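Local coordinates for sweet protein mabinlin-2 chain B (Capparis masaikai, PDB 2DS2), which is one chain of a heat-stable 2S seed storage albumin that has sweetness-inducing activity, at residues 21-26 with 65-70; 28-33 with 46-51; 17-22 with 59-64. One frame throughout, in Å; residues are numbered along the deposited sequence.

Contact 1: 21-26 with 65-70; sequences CVCPVL and GACPFR
C23 and C67 are joined covalently, with SG of C23 2.0 Å from SG of C67. The disulfide torsion of -88° is close to the relaxed right-angle value and has left-handed sign. Both cysteines hold SG anti to their own carbonyl carbon, and the alpha carbons are drawn to 5.7 Å between C23 CA and C67 CA. Apolar contacts flank the bridge on the helix side. L26, one helical turn beyond C23, lays CD1 beside the sulphur of the partner, 4.2 Å from C67 SG. Its CB lies near the plane of the F69 ring, at the edge, 4.0 Å from F69 CE2. The same ring corner meets the backbone: C23 O is 3.7 Å from F69 CE2 and approaches obliquely. No hydrogen bond crosses, so the disulfide and the ring do the joining. The bridge fastens the first turn of helix 22-36 to the irregular C-terminal tail, as expected in the disulfide-rich prolamin fold. Helix 42-58 borders both pieces: L26 packs on L55 and P56, F69 on R53, and C67 and R53 share a backbone hydrogen bond. Helix 6-14 touches L26 through L14.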
ATOM      1  N   CYS B  21       9.944  -1.490  -7.916  1.00 35.89           N
ATOM      2  CA  CYS B  21       9.792  -0.918  -6.582  1.00 29.51           C
ATOM      3  C   CYS B  21       8.341  -0.899  -6.121  1.00 28.94           C
ATOM      4  O   CYS B  21       8.056  -0.531  -4.983  1.00 27.79           O
ATOM      5  CB  CYS B  21      10.318   0.514  -6.535  1.00 37.57           C
ATOM      6  SG  CYS B  21      12.124   0.668  -6.413  1.00 39.88           S
ATOM      7  N   VAL B  22       7.425  -1.292  -6.998  1.00 29.20           N
ATOM      8  CA  VAL B  22       6.017  -1.282  -6.642  1.00 25.43           C
ATOM      9  C   VAL B  22       5.710  -2.057  -5.364  1.00 33.02           C
ATOM     10  O   VAL B  22       5.133  -1.505  -4.429  1.00 28.44           O
ATOM     11  CB  VAL B  22       5.141  -1.820  -7.801  1.00 28.94           C
ATOM     12  CG1 VAL B  22       3.725  -2.058  -7.321  1.00 28.94           C
ATOM     13  CG2 VAL B  22       5.131  -0.819  -8.947  1.00 30.61           C
ATOM     14  N   CYS B  23       6.088  -3.328  -5.298  1.00 31.85           N
ATOM     15  CA  CYS B  23       5.790  -4.077  -4.087  1.00 29.92           C
ATOM     16  C   CYS B  23       6.571  -3.564  -2.885  1.00 28.23           C
ATOM     17  O   CYS B  23       6.012  -3.422  -1.801  1.00 26.67           O
ATOM     18  CB  CYS B  23       6.016  -5.573  -4.304  1.00 37.25           C
ATOM     19  SG  CYS B  23       4.723  -6.315  -5.355  1.00 37.53           S
ATOM     20  N   PRO B  24       7.870  -3.270  -3.056  1.00 31.93           N
ATOM     21  CA  PRO B  24       8.598  -2.767  -1.890  1.00 31.74           C
ATOM     22  C   PRO B  24       8.018  -1.471  -1.297  1.00 28.49           C
ATOM     23  O   PRO B  24       8.016  -1.307  -0.076  1.00 28.33           O
ATOM     24  CB  PRO B  24      10.036  -2.612  -2.398  1.00 42.67           C
ATOM     25  CG  PRO B  24       9.941  -2.723  -3.896  1.00 50.08           C
ATOM     26  CD  PRO B  24       8.799  -3.657  -4.130  1.00 36.67           C
ATOM     27  N   VAL B  25       7.517  -0.561  -2.129  1.00 23.39           N
ATOM     28  CA  VAL B  25       6.942   0.664  -1.564  1.00 27.37           C
ATOM     29  C   VAL B  25       5.588   0.380  -0.924  1.00 28.03           C
ATOM     30  O   VAL B  25       5.212   1.039   0.045  1.00 23.71           O
ATOM     31  CB  VAL B  25       6.785   1.811  -2.600  1.00 27.92           C
ATOM     32  CG1 VAL B  25       8.135   2.125  -3.234  1.00 28.10           C
ATOM     33  CG2 VAL B  25       5.735   1.456  -3.645  1.00 26.55           C
ATOM     34  N   LEU B  26       4.855  -0.596  -1.454  1.00 23.04           N
ATOM     35  CA  LEU B  26       3.561  -0.945  -0.873  1.00 22.50           C
ATOM     36  C   LEU B  26       3.775  -1.631   0.470  1.00 22.89           C
ATOM     37  O   LEU B  26       2.971  -1.480   1.394  1.00 22.45           O
ATOM     38  CB  LEU B  26       2.763  -1.853  -1.823  1.00 23.12           C
ATOM     39  CG  LEU B  26       2.075  -1.094  -2.966  1.00 22.29           C
ATOM     40  CD1 LEU B  26       1.442  -2.070  -3.968  1.00 23.22           C
ATOM     41  CD2 LEU B  26       1.005  -0.194  -2.374  1.00 23.47           C
ATOM     42  N   GLY B  65       1.015  -8.512 -10.309  1.00 32.86           N
ATOM     43  CA  GLY B  65      -0.146  -9.027  -9.615  1.00 31.20           C
ATOM     44  C   GLY B  65      -0.050  -8.685  -8.144  1.00 38.50           C
ATOM     45  O   GLY B  65       0.741  -7.826  -7.747  1.00 35.51           O
ATOM     46  N   ALA B  66      -0.856  -9.355  -7.331  1.00 38.47           N
ATOM     47  CA  ALA B  66      -0.845  -9.117  -5.895  1.00 35.41           C
ATOM     48  C   ALA B  66       0.545  -9.397  -5.329  1.00 41.08           C
ATOM     49  O   ALA B  66       1.161 -10.418  -5.648  1.00 37.15           O
ATOM     50  CB  ALA B  66      -1.880 -10.006  -5.218  1.00 43.18           C
ATOM     51  N   CYS B  67       1.044  -8.481  -4.501  1.00 34.00           N
ATOM     52  CA  CYS B  67       2.356  -8.635  -3.888  1.00 31.54           C
ATOM     53  C   CYS B  67       2.268  -9.720  -2.827  1.00 38.30           C
ATOM     54  O   CYS B  67       1.418  -9.670  -1.944  1.00 44.85           O
ATOM     55  CB  CYS B  67       2.809  -7.327  -3.234  1.00 33.69           C
ATOM     56  SG  CYS B  67       2.994  -5.919  -4.369  1.00 36.84           S
ATOM     57  N   PRO B  68       3.142 -10.726  -2.908  1.00 38.23           N
ATOM     58  CA  PRO B  68       3.094 -11.795  -1.911  1.00 42.78           C
ATOM     59  C   PRO B  68       3.886 -11.504  -0.642  1.00 47.16           C
ATOM     60  O   PRO B  68       4.256 -12.434   0.074  1.00 50.77           O
ATOM     61  CB  PRO B  68       3.654 -12.986  -2.675  1.00 38.11           C
ATOM     62  CG  PRO B  68       4.716 -12.344  -3.510  1.00 39.66           C
ATOM     63  CD  PRO B  68       4.019 -11.096  -4.033  1.00 38.62           C
ATOM     64  N   PHE B  69       4.144 -10.231  -0.346  1.00 52.57           N
ATOM     65  CA  PHE B  69       4.915  -9.918   0.850  1.00 50.91           C
ATOM     66  C   PHE B  69       4.205 -10.302   2.140  1.00 58.92           C
ATOM     67  O   PHE B  69       2.987 -10.168   2.265  1.00 51.32           O
ATOM     68  CB  PHE B  69       5.353  -8.437   0.883  1.00 53.72           C
ATOM     69  CG  PHE B  69       4.235  -7.437   0.713  1.00 36.72           C
ATOM     70  CD1 PHE B  69       3.169  -7.387   1.602  1.00 44.31           C
ATOM     71  CD2 PHE B  69       4.292  -6.497  -0.311  1.00 39.06           C
ATOM     72  CE1 PHE B  69       2.176  -6.411   1.476  1.00 46.62           C
ATOM     73  CE2 PHE B  69       3.306  -5.521  -0.447  1.00 31.07           C
ATOM     74  CZ  PHE B  69       2.248  -5.478   0.447  1.00 40.36           C
ATOM     75  N   ARG B  70       4.994 -10.802   3.086  1.00 62.68           N
ATOM     76  CA  ARG B  70       4.510 -11.250   4.387  1.00 68.01           C
ATOM     77  C   ARG B  70       4.049 -10.116   5.301  1.00 70.53           C
ATOM     78  O   ARG B  70       4.422  -8.959   5.115  1.00 71.30           O
ATOM     79  CB  ARG B  70       5.604 -12.068   5.087  1.00 67.50           C
ATOM     80  CG  ARG B  70       7.025 -11.589   4.794  1.00 72.47           C
ATOM     81  CD  ARG B  70       7.500 -12.067   3.423  1.00 74.05           C
ATOM     82  NE  ARG B  70       8.726 -11.404   2.982  1.00 73.49           N
ATOM     83  CZ  ARG B  70       8.802 -10.118   2.652  1.00 72.88           C
ATOM     84  NH1 ARG B  70       7.723  -9.351   2.713  1.00 76.65           N
ATOM     85  NH2 ARG B  70       9.958  -9.600   2.258  1.00 73.56           N
TER

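Contact 2: 28-33 with 46-51; sequences QAAQQV and RRLFDA
Q31 and F49 meet from neighbouring helices: the Q31 chain is bent at chi2 (-56°), which turns CD out of the extended course, while F49 carries CG anti to its carbonyl carbon, beside the backbone N. The amide lies at the edge of the ring, NE2 near the ring plane 3.1 Å from F49 CZ, with amide and ring planes 40° apart. This is an edge approach, not an N-H directed onto the aromatic face. One face of the ring is taken by L48 of the same helix, whose CD2 sits 3.8 Å above the plane of the F49 ring, offset toward the rim. The other carriers are aliphatic. A30 offers its methyl to two partners, CB lying 3.6 Å from L48 CD2 and 3.7 Å from F49 CE1. V33 and L48 slide past each other in opposite directions, V33 CG1 being 3.9 Å from L48 CD1. The two helical segments run nearly antiparallel, at 153°, their axes approaching to 9.6 Å at the closest. Helices 22-36 and 42-58 thus form a helical hairpin. L48 also packs on I39 of their connecting loop, F49 meets F69 and A71 of the C-terminal tail, and another protein chain packs on Q28, Q32 and V33.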
ATOM      1  N   GLN B  28       6.133  -0.914   2.468  1.00 22.40           N
ATOM      2  CA  GLN B  28       6.449   0.197   3.361  1.00 26.73           C
ATOM      3  C   GLN B  28       5.210   1.005   3.713  1.00 26.43           C
ATOM      4  O   GLN B  28       5.092   1.518   4.830  1.00 24.22           O
ATOM      5  CB  GLN B  28       7.508   1.106   2.731  1.00 28.97           C
ATOM      6  CG  GLN B  28       8.856   0.422   2.556  1.00 39.38           C
ATOM      7  CD  GLN B  28       9.473  -0.005   3.878  1.00 47.76           C
ATOM      8  OE1 GLN B  28      10.261  -0.952   3.931  1.00 55.91           O
ATOM      9  NE2 GLN B  28       9.127   0.699   4.951  1.00 43.41           N
ATOM     10  N   ALA B  29       4.287   1.128   2.766  1.00 22.03           N
ATOM     11  CA  ALA B  29       3.056   1.866   3.033  1.00 18.35           C
ATOM     12  C   ALA B  29       2.258   1.082   4.063  1.00 23.49           C
ATOM     13  O   ALA B  29       1.671   1.644   4.980  1.00 20.33           O
ATOM     14  CB  ALA B  29       2.248   2.040   1.753  1.00 19.08           C
ATOM     15  N   ALA B  30       2.241  -0.238   3.916  1.00 19.14           N
ATOM     16  CA  ALA B  30       1.516  -1.073   4.858  1.00 19.46           C
ATOM     17  C   ALA B  30       2.123  -0.979   6.247  1.00 19.87           C
ATOM     18  O   ALA B  30       1.410  -0.876   7.235  1.00 21.11           O
ATOM     19  CB  ALA B  30       1.523  -2.523   4.379  1.00 23.68           C
ATOM     20  N   GLN B  31       3.446  -1.020   6.327  1.00 22.38           N
ATOM     21  CA  GLN B  31       4.099  -0.938   7.625  1.00 21.14           C
ATOM     22  C   GLN B  31       3.815   0.408   8.283  1.00 23.61           C
ATOM     23  O   GLN B  31       3.693   0.489   9.506  1.00 22.73           O
ATOM     24  CB  GLN B  31       5.605  -1.136   7.476  1.00 24.40           C
ATOM     25  CG  GLN B  31       5.997  -2.572   7.185  1.00 32.67           C
ATOM     26  CD  GLN B  31       5.471  -3.541   8.234  1.00 40.23           C
ATOM     27  OE1 GLN B  31       5.587  -3.298   9.436  1.00 42.01           O
ATOM     28  NE2 GLN B  31       4.895  -4.652   7.782  1.00 49.33           N
ATOM     29  N   GLN B  32       3.708   1.457   7.470  1.00 21.26           N
ATOM     30  CA  GLN B  32       3.430   2.793   7.997  1.00 21.78           C
ATOM     31  C   GLN B  32       2.046   2.855   8.610  1.00 27.19           C
ATOM     32  O   GLN B  32       1.849   3.507   9.636  1.00 24.98           O
ATOM     33  CB  GLN B  32       3.562   3.858   6.902  1.00 20.66           C
ATOM     34  CG  GLN B  32       5.004   4.212   6.588  1.00 27.06           C
ATOM     35  CD  GLN B  32       5.722   4.799   7.795  1.00 37.52           C
ATOM     36  OE1 GLN B  32       5.338   5.851   8.306  1.00 35.63           O
ATOM     37  NE2 GLN B  32       6.761   4.116   8.258  1.00 36.94           N
ATOM     38  N   VAL B  33       1.084   2.178   7.992  1.00 22.29           N
ATOM     39  CA  VAL B  33      -0.268   2.182   8.537  1.00 22.39           C
ATOM     40  C   VAL B  33      -0.277   1.361   9.820  1.00 21.79           C
ATOM     41  O   VAL B  33      -0.883   1.753  10.815  1.00 24.27           O
ATOM     42  CB  VAL B  33      -1.289   1.588   7.549  1.00 19.33           C
ATOM     43  CG1 VAL B  33      -2.678   1.552   8.207  1.00 25.42           C
ATOM     44  CG2 VAL B  33      -1.322   2.420   6.278  1.00 18.86           C
ATOM     45  N   ARG B  46      -4.683  -8.474   8.950  1.00 30.35           N
ATOM     46  CA  ARG B  46      -4.797  -9.230   7.713  1.00 33.94           C
ATOM     47  C   ARG B  46      -5.343  -8.368   6.583  1.00 26.90           C
ATOM     48  O   ARG B  46      -4.785  -8.345   5.491  1.00 30.56           O
ATOM     49  CB  ARG B  46      -5.713 -10.440   7.914  1.00 36.15           C
ATOM     50  CG  ARG B  46      -6.033 -11.195   6.638  1.00 42.46           C
ATOM     51  CD  ARG B  46      -7.239 -12.102   6.844  1.00 52.49           C
ATOM     52  NE  ARG B  46      -8.412 -11.337   7.265  1.00 47.02           N
ATOM     53  CZ  ARG B  46      -9.052 -11.516   8.417  1.00 52.91           C
ATOM     54  NH1 ARG B  46      -8.641 -12.444   9.276  1.00 38.49           N
ATOM     55  NH2 ARG B  46     -10.100 -10.759   8.714  1.00 50.33           N
ATOM     56  N   ARG B  47      -6.442  -7.671   6.851  1.00 25.78           N
ATOM     57  CA  ARG B  47      -7.073  -6.825   5.847  1.00 27.33           C
ATOM     58  C   ARG B  47      -6.147  -5.699   5.408  1.00 26.20           C
ATOM     59  O   ARG B  47      -6.133  -5.315   4.247  1.00 26.77           O
ATOM     60  CB  ARG B  47      -8.385  -6.250   6.389  1.00 31.63           C
ATOM     61  CG  ARG B  47      -9.601  -7.135   6.110  1.00 38.56           C
ATOM     62  CD  ARG B  47     -10.368  -7.476   7.370  1.00 49.37           C
ATOM     63  NE  ARG B  47     -10.919  -6.301   8.040  1.00 46.22           N
ATOM     64  CZ  ARG B  47     -11.532  -6.343   9.219  1.00 53.16           C
ATOM     65  NH1 ARG B  47     -12.006  -5.234   9.770  1.00 52.43           N
ATOM     66  NH2 ARG B  47     -11.671  -7.499   9.848  1.00 57.05           N
ATOM     67  N   LEU B  48      -5.378  -5.172   6.353  1.00 27.87           N
ATOM     68  CA  LEU B  48      -4.438  -4.098   6.046  1.00 23.78           C
ATOM     69  C   LEU B  48      -3.485  -4.580   4.951  1.00 19.76           C
ATOM     70  O   LEU B  48      -3.368  -3.964   3.889  1.00 22.87           O
ATOM     71  CB  LEU B  48      -3.650  -3.733   7.308  1.00 26.73           C
ATOM     72  CG  LEU B  48      -2.604  -2.612   7.262  1.00 28.33           C
ATOM     73  CD1 LEU B  48      -2.196  -2.278   8.685  1.00 30.80           C
ATOM     74  CD2 LEU B  48      -1.380  -3.043   6.470  1.00 28.60           C
ATOM     75  N   PHE B  49      -2.814  -5.695   5.211  1.00 23.88           N
ATOM     76  CA  PHE B  49      -1.868  -6.237   4.242  1.00 26.29           C
ATOM     77  C   PHE B  49      -2.513  -6.741   2.954  1.00 29.14           C
ATOM     78  O   PHE B  49      -1.900  -6.667   1.885  1.00 30.73           O
ATOM     79  CB  PHE B  49      -1.021  -7.318   4.908  1.00 27.38           C
ATOM     80  CG  PHE B  49       0.049  -6.762   5.798  1.00 32.45           C
ATOM     81  CD1 PHE B  49       1.262  -6.344   5.262  1.00 30.11           C
ATOM     82  CD2 PHE B  49      -0.179  -6.586   7.160  1.00 39.70           C
ATOM     83  CE1 PHE B  49       2.235  -5.758   6.066  1.00 32.35           C
ATOM     84  CE2 PHE B  49       0.787  -5.999   7.973  1.00 40.14           C
ATOM     85  CZ  PHE B  49       1.996  -5.585   7.424  1.00 33.17           C
ATOM     86  N   ASP B  50      -3.737  -7.252   3.046  1.00 30.22           N
ATOM     87  CA  ASP B  50      -4.434  -7.706   1.844  1.00 31.05           C
ATOM     88  C   ASP B  50      -4.645  -6.501   0.939  1.00 28.20           C
ATOM     89  O   ASP B  50      -4.434  -6.576  -0.271  1.00 30.64           O
ATOM     90  CB  ASP B  50      -5.796  -8.312   2.190  1.00 31.11           C
ATOM     91  CG  ASP B  50      -5.705  -9.773   2.552  1.00 36.91           C
ATOM     92  OD1 ASP B  50      -6.735 -10.348   2.961  1.00 39.80           O
ATOM     93  OD2 ASP B  50      -4.602 -10.345   2.421  1.00 37.56           O
ATOM     94  N   ALA B  51      -5.067  -5.392   1.539  1.00 28.81           N
ATOM     95  CA  ALA B  51      -5.312  -4.161   0.798  1.00 30.02           C
ATOM     96  C   ALA B  51      -4.042  -3.702   0.084  1.00 31.21           C
ATOM     97  O   ALA B  51      -4.072  -3.376  -1.103  1.00 29.24           O
ATOM     98  CB  ALA B  51      -5.816  -3.066   1.747  1.00 26.41           C
TER

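Contact 3: 17-22 with 59-64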
ATOM      1  N   VAL B  17       6.342   5.179  -9.526  1.00 35.17           N
ATOM      2  CA  VAL B  17       7.489   4.466  -8.977  1.00 40.12           C
ATOM      3  C   VAL B  17       7.951   3.394  -9.963  1.00 40.79           C
ATOM      4  O   VAL B  17       7.157   2.881 -10.750  1.00 35.51           O
ATOM      5  CB  VAL B  17       7.152   3.781  -7.628  1.00 36.53           C
ATOM      6  CG1 VAL B  17       6.647   4.809  -6.628  1.00 38.42           C
ATOM      7  CG2 VAL B  17       6.128   2.690  -7.842  1.00 41.99           C
ATOM      8  N   ASP B  18       9.241   3.071  -9.926  1.00 40.32           N
ATOM      9  CA  ASP B  18       9.783   2.043 -10.807  1.00 44.36           C
ATOM     10  C   ASP B  18       9.021   0.748 -10.557  1.00 41.71           C
ATOM     11  O   ASP B  18       8.772   0.382  -9.408  1.00 34.24           O
ATOM     12  CB  ASP B  18      11.274   1.831 -10.526  1.00 42.27           C
ATOM     13  CG  ASP B  18      12.156   2.846 -11.233  1.00 53.80           C
ATOM     14  OD1 ASP B  18      11.897   4.063 -11.108  1.00 45.93           O
ATOM     15  OD2 ASP B  18      13.115   2.420 -11.916  1.00 63.74           O
ATOM     16  N   ARG B  19       8.656   0.054 -11.631  1.00 42.81           N
ATOM     17  CA  ARG B  19       7.901  -1.189 -11.519  1.00 45.80           C
ATOM     18  C   ARG B  19       8.506  -2.172 -10.518  1.00 42.96           C
ATOM     19  O   ARG B  19       7.777  -2.821  -9.769  1.00 43.75           O
ATOM     20  CB  ARG B  19       7.750  -1.843 -12.899  1.00 45.38           C
ATOM     21  CG  ARG B  19       7.065  -0.927 -13.910  1.00 54.32           C
ATOM     22  CD  ARG B  19       6.797  -1.596 -15.253  1.00 60.02           C
ATOM     23  NE  ARG B  19       5.423  -2.084 -15.368  1.00 64.21           N
ATOM     24  CZ  ARG B  19       4.958  -3.181 -14.776  1.00 63.34           C
ATOM     25  NH1 ARG B  19       5.757  -3.923 -14.020  1.00 64.52           N
ATOM     26  NH2 ARG B  19       3.689  -3.532 -14.935  1.00 64.13           N
ATOM     27  N   PRO B  20       9.844  -2.305 -10.492  1.00 43.17           N
ATOM     28  CA  PRO B  20      10.440  -3.242  -9.531  1.00 41.25           C
ATOM     29  C   PRO B  20      10.331  -2.749  -8.087  1.00 37.65           C
ATOM     30  O   PRO B  20      10.597  -3.495  -7.149  1.00 38.88           O
ATOM     31  CB  PRO B  20      11.889  -3.358 -10.009  1.00 42.95           C
ATOM     32  CG  PRO B  20      12.142  -2.037 -10.667  1.00 41.97           C
ATOM     33  CD  PRO B  20      10.861  -1.795 -11.429  1.00 44.05           C
ATOM     34  N   CYS B  21       9.944  -1.490  -7.916  1.00 35.89           N
ATOM     35  CA  CYS B  21       9.792  -0.918  -6.582  1.00 29.51           C
ATOM     36  C   CYS B  21       8.341  -0.899  -6.121  1.00 28.94           C
ATOM     37  O   CYS B  21       8.056  -0.531  -4.983  1.00 27.79           O
ATOM     38  CB  CYS B  21      10.318   0.514  -6.535  1.00 37.57           C
ATOM     39  SG  CYS B  21      12.124   0.668  -6.413  1.00 39.88           S
ATOM     40  N   VAL B  22       7.425  -1.292  -6.998  1.00 29.20           N
ATOM     41  CA  VAL B  22       6.017  -1.282  -6.642  1.00 25.43           C
ATOM     42  C   VAL B  22       5.710  -2.057  -5.364  1.00 33.02           C
ATOM     43  O   VAL B  22       5.133  -1.505  -4.429  1.00 28.44           O
ATOM     44  CB  VAL B  22       5.141  -1.820  -7.801  1.00 28.94           C
ATOM     45  CG1 VAL B  22       3.725  -2.058  -7.321  1.00 28.94           C
ATOM     46  CG2 VAL B  22       5.131  -0.819  -8.947  1.00 30.61           C
ATOM     47  N   CYS B  59      -5.070  -0.968  -9.089  1.00 27.86           N
ATOM     48  CA  CYS B  59      -4.623   0.196  -9.841  1.00 24.24           C
ATOM     49  C   CYS B  59      -4.391  -0.113 -11.311  1.00 28.94           C
ATOM     50  O   CYS B  59      -4.093   0.779 -12.100  1.00 30.79           O
ATOM     51  CB  CYS B  59      -3.328   0.733  -9.242  1.00 29.16           C
ATOM     52  SG  CYS B  59      -3.532   1.538  -7.629  1.00 29.01           S
ATOM     53  N   ASN B  60      -4.517  -1.386 -11.663  1.00 37.13           N
ATOM     54  CA  ASN B  60      -4.321  -1.840 -13.030  1.00 37.01           C
ATOM     55  C   ASN B  60      -2.912  -1.588 -13.556  1.00 38.19           C
ATOM     56  O   ASN B  60      -2.723  -1.179 -14.702  1.00 42.29           O
ATOM     57  CB  ASN B  60      -5.363  -1.207 -13.953  1.00 37.48           C
ATOM     58  CG  ASN B  60      -6.783  -1.649 -13.613  1.00 49.82           C
ATOM     59  OD1 ASN B  60      -7.049  -2.838 -13.434  1.00 47.90           O
ATOM     60  ND2 ASN B  60      -7.700  -0.690 -13.531  1.00 48.82           N
ATOM     61  N   ILE B  61      -1.921  -1.836 -12.706  1.00 35.00           N
ATOM     62  CA  ILE B  61      -0.528  -1.685 -13.097  1.00 35.89           C
ATOM     63  C   ILE B  61      -0.259  -2.899 -13.986  1.00 38.84           C
ATOM     64  O   ILE B  61      -0.378  -4.039 -13.537  1.00 38.31           O
ATOM     65  CB  ILE B  61       0.413  -1.741 -11.873  1.00 38.54           C
ATOM     66  CG1 ILE B  61       0.010  -0.675 -10.847  1.00 45.02           C
ATOM     67  CG2 ILE B  61       1.852  -1.545 -12.316  1.00 40.80           C
ATOM     68  CD1 ILE B  61       0.036   0.738 -11.380  1.00 39.49           C
ATOM     69  N   PRO B  62       0.106  -2.669 -15.256  1.00 40.70           N
ATOM     70  CA  PRO B  62       0.394  -3.702 -16.254  1.00 48.63           C
ATOM     71  C   PRO B  62       0.734  -5.119 -15.789  1.00 51.13           C
ATOM     72  O   PRO B  62      -0.156  -5.887 -15.422  1.00 60.38           O
ATOM     73  CB  PRO B  62       1.505  -3.064 -17.072  1.00 49.05           C
ATOM     74  CG  PRO B  62       1.014  -1.664 -17.179  1.00 45.29           C
ATOM     75  CD  PRO B  62       0.514  -1.346 -15.765  1.00 43.78           C
ATOM     76  N   ASN B  63       2.014  -5.471 -15.817  1.00 50.87           N
ATOM     77  CA  ASN B  63       2.434  -6.818 -15.437  1.00 48.61           C
ATOM     78  C   ASN B  63       2.853  -7.000 -13.989  1.00 39.75           C
ATOM     79  O   ASN B  63       3.984  -7.378 -13.710  1.00 45.41           O
ATOM     80  CB  ASN B  63       3.568  -7.280 -16.353  1.00 55.59           C
ATOM     81  CG  ASN B  63       3.101  -7.534 -17.769  1.00 59.59           C
ATOM     82  OD1 ASN B  63       2.351  -8.474 -18.026  1.00 65.15           O
ATOM     83  ND2 ASN B  63       3.535  -6.688 -18.695  1.00 64.35           N
ATOM     84  N   ILE B  64       1.933  -6.736 -13.069  1.00 39.60           N
ATOM     85  CA  ILE B  64       2.206  -6.894 -11.649  1.00 39.02           C
ATOM     86  C   ILE B  64       0.936  -7.364 -10.966  1.00 39.47           C
ATOM     87  O   ILE B  64      -0.098  -6.702 -11.036  1.00 45.55           O
ATOM     88  CB  ILE B  64       2.649  -5.565 -10.990  1.00 44.67           C
ATOM     89  CG1 ILE B  64       3.876  -5.008 -11.709  1.00 47.27           C
ATOM     90  CG2 ILE B  64       2.979  -5.797  -9.516  1.00 34.30           C
ATOM     91  CD1 ILE B  64       4.343  -3.673 -11.173  1.00 52.70           C
TER
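R19 and I64 bury the most surface here, followed by V22. R19 sends its side chain from the loop ahead of helix 22-36 to the turn that follows helix 42-58. Its chain runs extended as far as CD, and chi3 (98°), a value away from the staggered positions, then turns NE aside. The guanidinium is modelled among residues 61-64. I64 crosses this group obliquely: its CG1-CD1 arm lies against the NH1 side, with I64 CG1 3.2 Å from R19 NH1 and I64 CD1 3.7 Å from R19 CZ. P62 crosses the arginine at about a right angle and brings its ring to the guanidinium edge, P62 CB being 3.1 Å from R19 NH2. I61 CG2 lies over one face, 3.8 Å from R19 NH2. The approach of R19 NH2 to N63 N, at 2.7 Å, sets two donors against each other and is no hydrogen bond; the placing of this exposed group is therefore doubtful, and with it the short approaches to I64 and P62.

I64 CD1 has a second, purely apolar neighbour. It meets V22 tip to tip, with V22 CG2 3.7 Å from I64 CD1, and P56 of helix 42-58 touches both residues. Behind the turn, N60 takes positive phi in a Schellman motif that closes helix 42-58. Next to it, C59 is bridged to C11 of helix 6-14, and its carbonyl oxygen accepts a hydrogen bond from R15.

Neither hydrogen bond nor salt bridge crosses between the two segments. As modelled, the guanidinium sits among aliphatic groups, with I61 over a face, but its doubtful position supports no firm conclusion. The sound part of the junction is the hydrophobic meeting of V22 and I64, which implies van der Waals packing without directional bonds.

Contacts 1 and 3 start from the same part of the chain and share C21 and V22; their centres are 9 Å apart, and 59-64 runs directly into 65-70. Contact 2 is nested inside the loops that both close, on helices 22-36 and 42-58. Its centre is about 10 Å from that of contact 1, which it touches, but stands about 17 Å, centre to centre, from contact 3, on the opposite side of the chain's centre. Helix 22-36 thus meets helix 42-58 in contact 2 and the tail in contact 1. The tail runs back beside the helical hairpin, so this non-helical piece is held along helix 22-36 and beside helix 42-58.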